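PDB 3BJX: halocarboxylic acid dehalogenase DehI from Pseudomonas putida, which probably hydrolyses the carbon-halogen bond of 2-haloacids, as a group I haloacid dehalogenase with an all-helical fold. Local coordinates for residues Arg119-Ala124 with Gln206-Trp211; Thr44-Trp49 with Phe125-Pro130; Ala151-Glu156 with Gly249-Ala254. One frame throughout, in Å; residues are numbered along the deposited sequence.

Contact 1: Arg119-Ala124 with Gln206-Trp211; sequences RRVLYA and QALANW
V121 reaches across to the 206-211 segment with both of its methyl groups. CG1 is anti to the backbone N (chi1 167°) and meets CB of A207 at 3.8 Å; it also lies near CD2 of L208. CG2 goes to the indole of W211. It stands at the edge of the six-membered ring, in the ring plane, 3.9 Å from CZ3. V121 and W211 run antiparallel alongside each other, and the methyl does not cover a ring face. One face of the indole carries CB of its neighbour N210, near the ring's margin. L122 and L208 meet nearly perpendicular and touch through their CD2 methyls, 4.1 Å apart.

The contact joins helix 112-143 of this all-helical fold to the short helix 203-208 and the type I turn L208-W211 that follows it. W211 N bonds to L208 O, and W211 is the N-cap position of helix 212-223. The N210 amide folds back, its ND2 donating to A207 O at 2.8 Å with a bent N-H...O angle of 137°; ND2 also bonds to P174 O. L173 and L175 add to the apolar surroundings of A207. L122 also packs on I291 and I294 of helix 267-299.

Contact 2: Thr44-Trp49 with Phe125-Pro130; sequences TLRVPW and FNYGNP. With SO4 (sulfate ion), chain E.
V47 and G128 bring the two backbones closest, with their CA atoms 5.9 Å apart, where the chain leaving helix 32-45 passes over helix 112-143. R46 has positive phi just after the first helix. V47 CG1 presses on G128 CA at 3.5 Å, tighter than usual for two carbons. W49 CH2 lies beside the same CA. A glycine here lets the chain come this near.

W49 CG sits between the backbone N and the carbonyl carbon (chi1 88°), and this brings the indole over the helix. F125 CE1 sits over the centre of one indole face, 3.4 Å from W49 CE2. The two ring planes are 48° apart, an oblique aromatic pair. N129 approaches through OD1, 3.5 Å from W49 CZ2, with its amide plane nearly perpendicular to the indole. N129 ND2 is held by D204.

This is the buried middle of the all-helical DehI fold. A sulfate, probably from the crystallisation liquor, lies at the indole edge. W49 NE1 donates to its O3 at 3.0 Å and more weakly to O1; S203 OG and F52 N also bind the ion.

At the other end of the contact, R46 and Y127 meet through their polar ends. R46 NH1 donates to Y127 OH at 2.7 Å, with an N-H...O angle of 159°. The hydroxyl lies in the guanidinium plane, while the phenol ring is turned nearly perpendicular to that plane. E81 and K131 also bond to Y127 OH, and F309 O takes a second bond from NH1.

Contact 3: Ala151-Glu156 with Gly249-Ala254; sequences AEVSSE and GLPGSA
Two loops meet here at the periphery of the helical fold. One leads into the short helix 155-158, whose N-cap position is S154. The other follows helix 230-248 and runs on toward helix 267-299. The two loops come closest at A151 and G249, whose CA atoms are 5.1 Å apart.

A single direct hydrogen bond joins them. A151 N donates to L250 O at 3.1 Å, with an N-H...O angle of 159°. A water makes a second bridge: it donates to A151 O at 2.6 Å and accepts from G252 N at 3.1 Å. The backbone N and O of A151 are thus both tied to the other loop, one directly and one through water.

The side chains fill in beside these polar links. A151 CB points at the facing loop and lies 3.2 Å from G249 O. V153 CG2, anti to the carbonyl carbon, faces the other loop and touches both G249 O and P251 CB. It is 4.0 Å from P251 CB, and the two side chains cross at a slant. L250 CB points away from the 151-156 loop, and its side chain packs on Y79 of helix 78-90. P251 touches Y79 too, and also T77. G252 has positive phi as the chain turns past the water.

The grip is therefore mostly backbone to backbone, with a small apolar patch of V153 and P251 beside it. No charged group pairs across the two loops, so their hold depends on the path of the main chain and on one bridging water more than on side-chain polarity.

Contacts 1 and 2 are buried and share helix 112-143, on successive turns. They touch directly: A207 CB of contact 1 packs on the F125 ring of contact 2, and A124 lies against P48 and W49. Their chemistry differs all the same. Contact 1 is wholly apolar across its segments, whereas contact 2, nearer the centre of the chain, adds an arginine-tyrosine bond and a sulfate to its aromatic packing. Contact 3 lies far out, its centre about 34 Å from that of contact 1 and on the opposite side of the chain's centre. It joins two loops, is only partly buried, and relies on one backbone hydrogen bond and a bridging water.

Contact 1: Arg119-Ala124 with Gln206-Trp211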
loop_
_atom_site.group_PDB
_atom_site.type_symbol
_atom_site.label_atom_id
_atom_site.label_comp_id
_atom_site.label_asym_id
_atom_site.label_seq_id
_atom_site.Cartn_x
_atom_site.Cartn_y
_atom_site.Cartn_z
ATOM N N ARG A 119 -1.656 -6.224 29.259
ATOM C CA ARG A 119 -3.098 -6.012 29.040
ATOM C C ARG A 119 -3.550 -4.538 28.902
ATOM O O ARG A 119 -4.375 -4.228 28.038
ATOM C CB ARG A 119 -3.891 -6.722 30.170
ATOM C CG ARG A 119 -5.387 -6.515 30.129
ATOM C CD ARG A 119 -6.105 -7.237 31.236
ATOM N NE ARG A 119 -6.068 -8.695 31.091
ATOM C CZ ARG A 119 -5.412 -9.511 31.914
ATOM N NH1 ARG A 119 -4.734 -9.020 32.941
ATOM N NH2 ARG A 119 -5.426 -10.821 31.717
ATOM N N ARG A 120 -3.037 -3.651 29.760
ATOM C CA ARG A 120 -3.415 -2.228 29.743
ATOM C C ARG A 120 -3.037 -1.601 28.412
ATOM O O ARG A 120 -3.810 -0.823 27.836
ATOM C CB ARG A 120 -2.759 -1.451 30.898
ATOM C CG ARG A 120 -3.307 -1.800 32.298
ATOM C CD ARG A 120 -2.719 -0.948 33.450
ATOM N NE ARG A 120 -3.419 0.336 33.638
ATOM C CZ ARG A 120 -2.865 1.537 33.449
ATOM N NH1 ARG A 120 -1.593 1.638 33.051
ATOM N NH2 ARG A 120 -3.577 2.648 33.648
ATOM N N VAL A 121 -1.837 -1.948 27.955
ATOM C CA VAL A 121 -1.263 -1.550 26.671
ATOM C C VAL A 121 -2.054 -2.158 25.517
ATOM O O VAL A 121 -2.481 -1.455 24.595
ATOM C CB VAL A 121 0.246 -2.005 26.582
ATOM C CG1 VAL A 121 0.805 -1.899 25.136
ATOM C CG2 VAL A 121 1.104 -1.241 27.601
ATOM N N LEU A 122 -2.265 -3.471 25.567
ATOM C CA LEU A 122 -3.035 -4.134 24.525
ATOM C C LEU A 122 -4.413 -3.456 24.348
ATOM O O LEU A 122 -4.837 -3.193 23.213
ATOM C CB LEU A 122 -3.149 -5.644 24.790
ATOM C CG LEU A 122 -1.906 -6.552 24.712
ATOM C CD1 LEU A 122 -2.221 -7.942 25.285
ATOM C CD2 LEU A 122 -1.382 -6.677 23.293
ATOM N N TYR A 123 -5.070 -3.119 25.461
ATOM C CA TYR A 123 -6.422 -2.504 25.442
ATOM C C TYR A 123 -6.472 -1.088 24.888
ATOM O O TYR A 123 -7.435 -0.722 24.191
ATOM C CB TYR A 123 -7.045 -2.521 26.843
ATOM C CG TYR A 123 -7.633 -3.865 27.251
ATOM C CD1 TYR A 123 -7.144 -5.068 26.694
ATOM C CD2 TYR A 123 -8.644 -3.943 28.187
ATOM C CE1 TYR A 123 -7.652 -6.292 27.053
ATOM C CE2 TYR A 123 -9.161 -5.174 28.553
ATOM C CZ TYR A 123 -8.650 -6.344 27.974
ATOM O OH TYR A 123 -9.139 -7.570 28.309
ATOM N N ALA A 124 -5.466 -0.276 25.216
ATOM C CA ALA A 124 -5.395 1.084 24.698
ATOM C C ALA A 124 -5.301 1.064 23.183
ATOM O O ALA A 124 -5.823 1.961 22.512
ATOM C CB ALA A 124 -4.190 1.842 25.290
ATOM N N GLN A 206 6.410 -1.098 19.493
ATOM C CA GLN A 206 7.232 -0.204 20.342
ATOM C C GLN A 206 6.868 -0.244 21.836
ATOM O O GLN A 206 7.721 -0.099 22.720
ATOM C CB GLN A 206 7.142 1.232 19.836
ATOM C CG GLN A 206 7.794 1.437 18.477
ATOM C CD GLN A 206 7.670 2.874 17.998
ATOM O OE1 GLN A 206 6.876 3.180 17.105
ATOM N NE2 GLN A 206 8.440 3.764 18.601
ATOM N N ALA A 207 5.590 -0.449 22.114
ATOM C CA ALA A 207 5.083 -0.353 23.452
ATOM C C ALA A 207 5.287 -1.644 24.213
ATOM O O ALA A 207 5.481 -1.635 25.426
ATOM C CB ALA A 207 3.623 0.006 23.397
ATOM N N LEU A 208 5.204 -2.766 23.503
ATOM C CA LEU A 208 5.346 -4.089 24.109
ATOM C C LEU A 208 6.829 -4.375 24.276
ATOM O O LEU A 208 7.222 -5.097 25.195
ATOM C CB LEU A 208 4.661 -5.155 23.251
ATOM C CG LEU A 208 3.117 -5.107 23.199
ATOM C CD1 LEU A 208 2.585 -5.744 21.915
ATOM C CD2 LEU A 208 2.435 -5.735 24.429
ATOM N N ALA A 209 7.645 -3.762 23.404
ATOM C CA ALA A 209 9.115 -3.805 23.515
ATOM C C ALA A 209 9.635 -3.295 24.873
ATOM O O ALA A 209 10.806 -3.456 25.179
ATOM C CB ALA A 209 9.774 -3.056 22.363
ATOM N N ASN A 210 8.768 -2.668 25.668
ATOM C CA ASN A 210 9.057 -2.379 27.066
ATOM C C ASN A 210 9.318 -3.673 27.820
ATOM O O ASN A 210 10.108 -3.713 28.753
ATOM C CB ASN A 210 7.887 -1.619 27.712
ATOM C CG ASN A 210 7.914 -0.138 27.393
ATOM O OD1 ASN A 210 8.926 0.522 27.609
ATOM N ND2 ASN A 210 6.815 0.386 26.866
ATOM N N TRP A 211 8.642 -4.737 27.412
ATOM C CA TRP A 211 8.913 -6.062 27.958
ATOM C C TRP A 211 9.375 -6.896 26.780
ATOM O O TRP A 211 8.564 -7.612 26.174
ATOM C CB TRP A 211 7.666 -6.636 28.630
ATOM C CG TRP A 211 7.104 -5.709 29.632
ATOM C CD1 TRP A 211 7.545 -5.526 30.895
ATOM C CD2 TRP A 211 6.013 -4.789 29.442
ATOM N NE1 TRP A 211 6.790 -4.566 31.528
ATOM C CE2 TRP A 211 5.843 -4.095 30.655
ATOM C CE3 TRP A 211 5.157 -4.498 28.367
ATOM C CZ2 TRP A 211 4.855 -3.121 30.833
ATOM C CZ3 TRP A 211 4.172 -3.534 28.548
ATOM C CH2 TRP A 211 4.043 -2.844 29.773
#

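Contact 2: Thr44-Trp49 with Phe125-Pro130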
loop_
_atom_site.group_PDB
_atom_site.type_symbol
_atom_site.label_atom_id
_atom_site.label_comp_id
_atom_site.label_asym_id
_atom_site.label_seq_id
_atom_site.Cartn_x
_atom_site.Cartn_y
_atom_site.Cartn_z
ATOM N N THR A 44 -9.056 13.983 21.311
ATOM C CA THR A 44 -10.259 13.840 20.474
ATOM C C THR A 44 -10.579 12.366 20.217
ATOM O O THR A 44 -11.757 11.949 20.285
ATOM C CB THR A 44 -10.084 14.572 19.124
ATOM O OG1 THR A 44 -9.816 15.954 19.369
ATOM C CG2 THR A 44 -11.333 14.435 18.222
ATOM N N LEU A 45 -9.532 11.582 19.929
ATOM C CA LEU A 45 -9.691 10.135 19.782
ATOM C C LEU A 45 -9.674 9.326 21.100
ATOM O O LEU A 45 -9.969 8.133 21.076
ATOM C CB LEU A 45 -8.707 9.573 18.734
ATOM C CG LEU A 45 -8.790 10.202 17.331
ATOM C CD1 LEU A 45 -7.871 9.526 16.356
ATOM C CD2 LEU A 45 -10.233 10.207 16.775
ATOM N N ARG A 46 -9.366 9.972 22.243
ATOM C CA ARG A 46 -9.278 9.293 23.570
ATOM C C ARG A 46 -8.270 8.146 23.502
ATOM O O ARG A 46 -8.584 6.988 23.805
ATOM C CB ARG A 46 -10.642 8.772 24.106
ATOM C CG ARG A 46 -11.874 9.664 23.850
ATOM C CD ARG A 46 -13.181 8.867 23.965
ATOM N NE ARG A 46 -13.459 8.565 25.360
ATOM C CZ ARG A 46 -13.573 7.343 25.893
ATOM N NH1 ARG A 46 -13.478 6.237 25.148
ATOM N NH2 ARG A 46 -13.812 7.230 27.199
ATOM N N VAL A 47 -7.053 8.496 23.087
ATOM C CA VAL A 47 -5.957 7.549 22.918
ATOM C C VAL A 47 -4.669 8.153 23.483
ATOM O O VAL A 47 -4.482 9.376 23.446
ATOM C CB VAL A 47 -5.749 7.158 21.412
ATOM C CG1 VAL A 47 -6.922 6.321 20.882
ATOM C CG2 VAL A 47 -5.515 8.380 20.536
ATOM N N PRO A 48 -3.772 7.308 24.009
ATOM C CA PRO A 48 -2.536 7.776 24.604
ATOM C C PRO A 48 -1.309 7.755 23.660
ATOM O O PRO A 48 -0.160 7.783 24.126
ATOM C CB PRO A 48 -2.341 6.796 25.777
ATOM C CG PRO A 48 -3.138 5.573 25.427
ATOM C CD PRO A 48 -3.902 5.848 24.157
ATOM N N TRP A 49 -1.539 7.685 22.358
ATOM C CA TRP A 49 -0.454 7.770 21.389
ATOM C C TRP A 49 -0.944 8.444 20.107
ATOM O O TRP A 49 -2.150 8.476 19.823
ATOM C CB TRP A 49 0.173 6.383 21.106
ATOM C CG TRP A 49 -0.468 5.571 20.007
ATOM C CD1 TRP A 49 0.049 5.317 18.760
ATOM C CD2 TRP A 49 -1.738 4.895 20.050
ATOM N NE1 TRP A 49 -0.818 4.534 18.028
ATOM C CE2 TRP A 49 -1.923 4.261 18.793
ATOM C CE3 TRP A 49 -2.740 4.761 21.025
ATOM C CZ2 TRP A 49 -3.075 3.496 18.490
ATOM C CZ3 TRP A 49 -3.898 3.999 20.709
ATOM C CH2 TRP A 49 -4.047 3.391 19.452
ATOM N N PHE A 125 -4.594 0.071 22.655
ATOM C CA PHE A 125 -4.377 -0.057 21.231
ATOM C C PHE A 125 -5.572 -0.647 20.540
ATOM O O PHE A 125 -5.948 -0.147 19.490
ATOM C CB PHE A 125 -3.114 -0.864 20.904
ATOM C CG PHE A 125 -1.862 -0.066 21.026
ATOM C CD1 PHE A 125 -1.516 0.831 20.050
ATOM C CD2 PHE A 125 -1.054 -0.181 22.151
ATOM C CE1 PHE A 125 -0.373 1.592 20.176
ATOM C CE2 PHE A 125 0.079 0.586 22.276
ATOM C CZ PHE A 125 0.417 1.478 21.301
ATOM N N ASN A 126 -6.146 -1.713 21.114
ATOM C CA ASN A 126 -7.438 -2.257 20.665
ATOM C C ASN A 126 -8.500 -1.197 20.493
ATOM O O ASN A 126 -9.273 -1.263 19.549
ATOM C CB ASN A 126 -7.946 -3.357 21.607
ATOM C CG ASN A 126 -7.079 -4.578 21.563
ATOM O OD1 ASN A 126 -6.252 -4.699 20.655
ATOM N ND2 ASN A 126 -7.228 -5.481 22.540
ATOM N N TYR A 127 -8.520 -0.224 21.407
ATOM C CA TYR A 127 -9.455 0.892 21.347
ATOM C C TYR A 127 -9.157 1.906 20.239
ATOM O O TYR A 127 -10.068 2.324 19.527
ATOM C CB TYR A 127 -9.554 1.618 22.702
ATOM C CG TYR A 127 -10.523 2.765 22.656
ATOM C CD1 TYR A 127 -11.891 2.526 22.675
ATOM C CD2 TYR A 127 -10.085 4.077 22.547
ATOM C CE1 TYR A 127 -12.806 3.558 22.610
ATOM C CE2 TYR A 127 -11.002 5.141 22.471
ATOM C CZ TYR A 127 -12.372 4.864 22.506
ATOM O OH TYR A 127 -13.330 5.868 22.438
ATOM N N GLY A 128 -7.900 2.331 20.110
ATOM C CA GLY A 128 -7.588 3.368 19.148
ATOM C C GLY A 128 -7.318 2.899 17.734
ATOM O O GLY A 128 -7.452 3.675 16.799
ATOM N N ASN A 129 -6.932 1.634 17.586
ATOM C CA ASN A 129 -6.435 1.094 16.318
ATOM C C ASN A 129 -7.483 1.210 15.219
ATOM O O ASN A 129 -7.197 1.809 14.186
ATOM C CB ASN A 129 -5.876 -0.345 16.478
ATOM C CG ASN A 129 -4.363 -0.379 16.721
ATOM O OD1 ASN A 129 -3.683 0.643 16.608
ATOM N ND2 ASN A 129 -3.831 -1.559 17.043
ATOM N N PRO A 130 -8.715 0.691 15.465
ATOM C CA PRO A 130 -9.846 0.887 14.533
ATOM C C PRO A 130 -10.208 2.370 14.311
ATOM O O PRO A 130 -10.598 2.763 13.185
ATOM C CB PRO A 130 -11.014 0.149 15.211
ATOM C CG PRO A 130 -10.606 -0.045 16.650
ATOM C CD PRO A 130 -9.099 -0.124 16.637
HETATM S S SO4 E . 0.145 2.712 15.154
HETATM O O1 SO4 E . -0.623 2.061 16.233
HETATM O O2 SO4 E . -0.772 3.260 14.155
HETATM O O3 SO4 E . 0.931 3.792 15.729
HETATM O O4 SO4 E . 1.050 1.777 14.485
#

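Contact 3: Ala151-Glu156 with Gly249-Ala254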
loop_
_atom_site.group_PDB
_atom_site.type_symbol
_atom_site.label_atom_id
_atom_site.label_comp_id
_atom_site.label_asym_id
_atom_site.label_seq_id
_atom_site.Cartn_x
_atom_site.Cartn_y
_atom_site.Cartn_z
ATOM N N ALA A 151 -23.220 12.271 4.461
ATOM C CA ALA A 151 -24.320 11.334 4.542
ATOM C C ALA A 151 -25.447 11.884 5.414
ATOM O O ALA A 151 -25.242 12.811 6.206
ATOM C CB ALA A 151 -23.833 9.992 5.056
ATOM N N GLU A 152 -26.636 11.318 5.229
ATOM C CA GLU A 152 -27.819 11.625 6.023
ATOM C C GLU A 152 -27.900 10.711 7.240
ATOM O O GLU A 152 -28.199 9.525 7.112
ATOM C CB GLU A 152 -29.067 11.452 5.158
ATOM C CG GLU A 152 -29.711 12.755 4.765
ATOM C CD GLU A 152 -30.597 13.280 5.876
ATOM O OE1 GLU A 152 -31.623 12.604 6.174
ATOM O OE2 GLU A 152 -30.257 14.353 6.450
ATOM N N VAL A 153 -27.660 11.293 8.417
ATOM C CA VAL A 153 -27.460 10.557 9.668
ATOM C C VAL A 153 -28.375 11.139 10.773
ATOM O O VAL A 153 -28.580 12.349 10.860
ATOM C CB VAL A 153 -25.927 10.583 10.069
ATOM C CG1 VAL A 153 -25.650 9.930 11.415
ATOM C CG2 VAL A 153 -25.073 9.923 8.994
ATOM N N SER A 154 -28.941 10.271 11.600
ATOM C CA SER A 154 -29.865 10.696 12.645
ATOM C C SER A 154 -29.135 11.589 13.654
ATOM O O SER A 154 -27.910 11.542 13.735
ATOM C CB SER A 154 -30.379 9.459 13.359
ATOM O OG SER A 154 -29.312 8.924 14.121
ATOM N N SER A 155 -29.868 12.378 14.433
ATOM C CA SER A 155 -29.239 13.249 15.443
ATOM C C SER A 155 -28.355 12.473 16.450
ATOM O O SER A 155 -27.320 12.967 16.890
ATOM C CB SER A 155 -30.284 14.052 16.217
ATOM O OG SER A 155 -31.371 14.402 15.385
ATOM N N GLU A 156 -28.794 11.268 16.806
ATOM C CA GLU A 156 -28.145 10.414 17.804
ATOM C C GLU A 156 -26.730 9.987 17.400
ATOM O O GLU A 156 -25.871 9.820 18.250
ATOM C CB GLU A 156 -29.017 9.179 18.077
ATOM C CG GLU A 156 -30.337 9.487 18.778
ATOM C CD GLU A 156 -31.490 9.883 17.833
ATOM O OE1 GLU A 156 -31.715 9.217 16.779
ATOM O OE2 GLU A 156 -32.206 10.836 18.197
ATOM N N GLY A 249 -20.210 7.033 4.701
ATOM C CA GLY A 249 -21.445 7.260 5.451
ATOM C C GLY A 249 -21.252 8.231 6.594
ATOM O O GLY A 249 -22.179 8.498 7.357
ATOM N N LEU A 250 -20.056 8.786 6.724
ATOM C CA LEU A 250 -19.815 9.733 7.807
ATOM C C LEU A 250 -20.781 10.920 7.682
ATOM O O LEU A 250 -21.143 11.312 6.561
ATOM C CB LEU A 250 -18.369 10.223 7.797
ATOM C CG LEU A 250 -17.345 9.488 8.658
ATOM C CD1 LEU A 250 -15.943 9.948 8.316
ATOM C CD2 LEU A 250 -17.608 9.734 10.149
ATOM N N PRO A 251 -21.240 11.462 8.833
ATOM C CA PRO A 251 -21.916 12.757 8.778
ATOM C C PRO A 251 -20.867 13.870 8.655
ATOM O O PRO A 251 -19.737 13.730 9.168
ATOM C CB PRO A 251 -22.622 12.835 10.143
ATOM C CG PRO A 251 -21.801 12.001 11.046
ATOM C CD PRO A 251 -21.182 10.920 10.207
ATOM N N GLY A 252 -21.224 14.958 7.981
ATOM C CA GLY A 252 -20.295 16.058 7.779
ATOM C C GLY A 252 -19.209 15.703 6.787
ATOM O O GLY A 252 -19.428 14.921 5.867
ATOM N N SER A 253 -18.032 16.285 6.985
ATOM C CA SER A 253 -16.894 16.094 6.097
ATOM C C SER A 253 -15.672 15.675 6.899
ATOM O O SER A 253 -15.561 15.958 8.101
ATOM C CB SER A 253 -16.587 17.389 5.339
ATOM O OG SER A 253 -17.715 17.791 4.583
ATOM N N ALA A 254 -14.763 14.997 6.215
ATOM C CA ALA A 254 -13.510 14.574 6.784
ATOM C C ALA A 254 -12.504 14.596 5.652
ATOM O O ALA A 254 -12.880 14.706 4.472
ATOM C CB ALA A 254 -13.641 13.188 7.368
HETATM O O HOH W 1 -23.838 15.048 6.294
#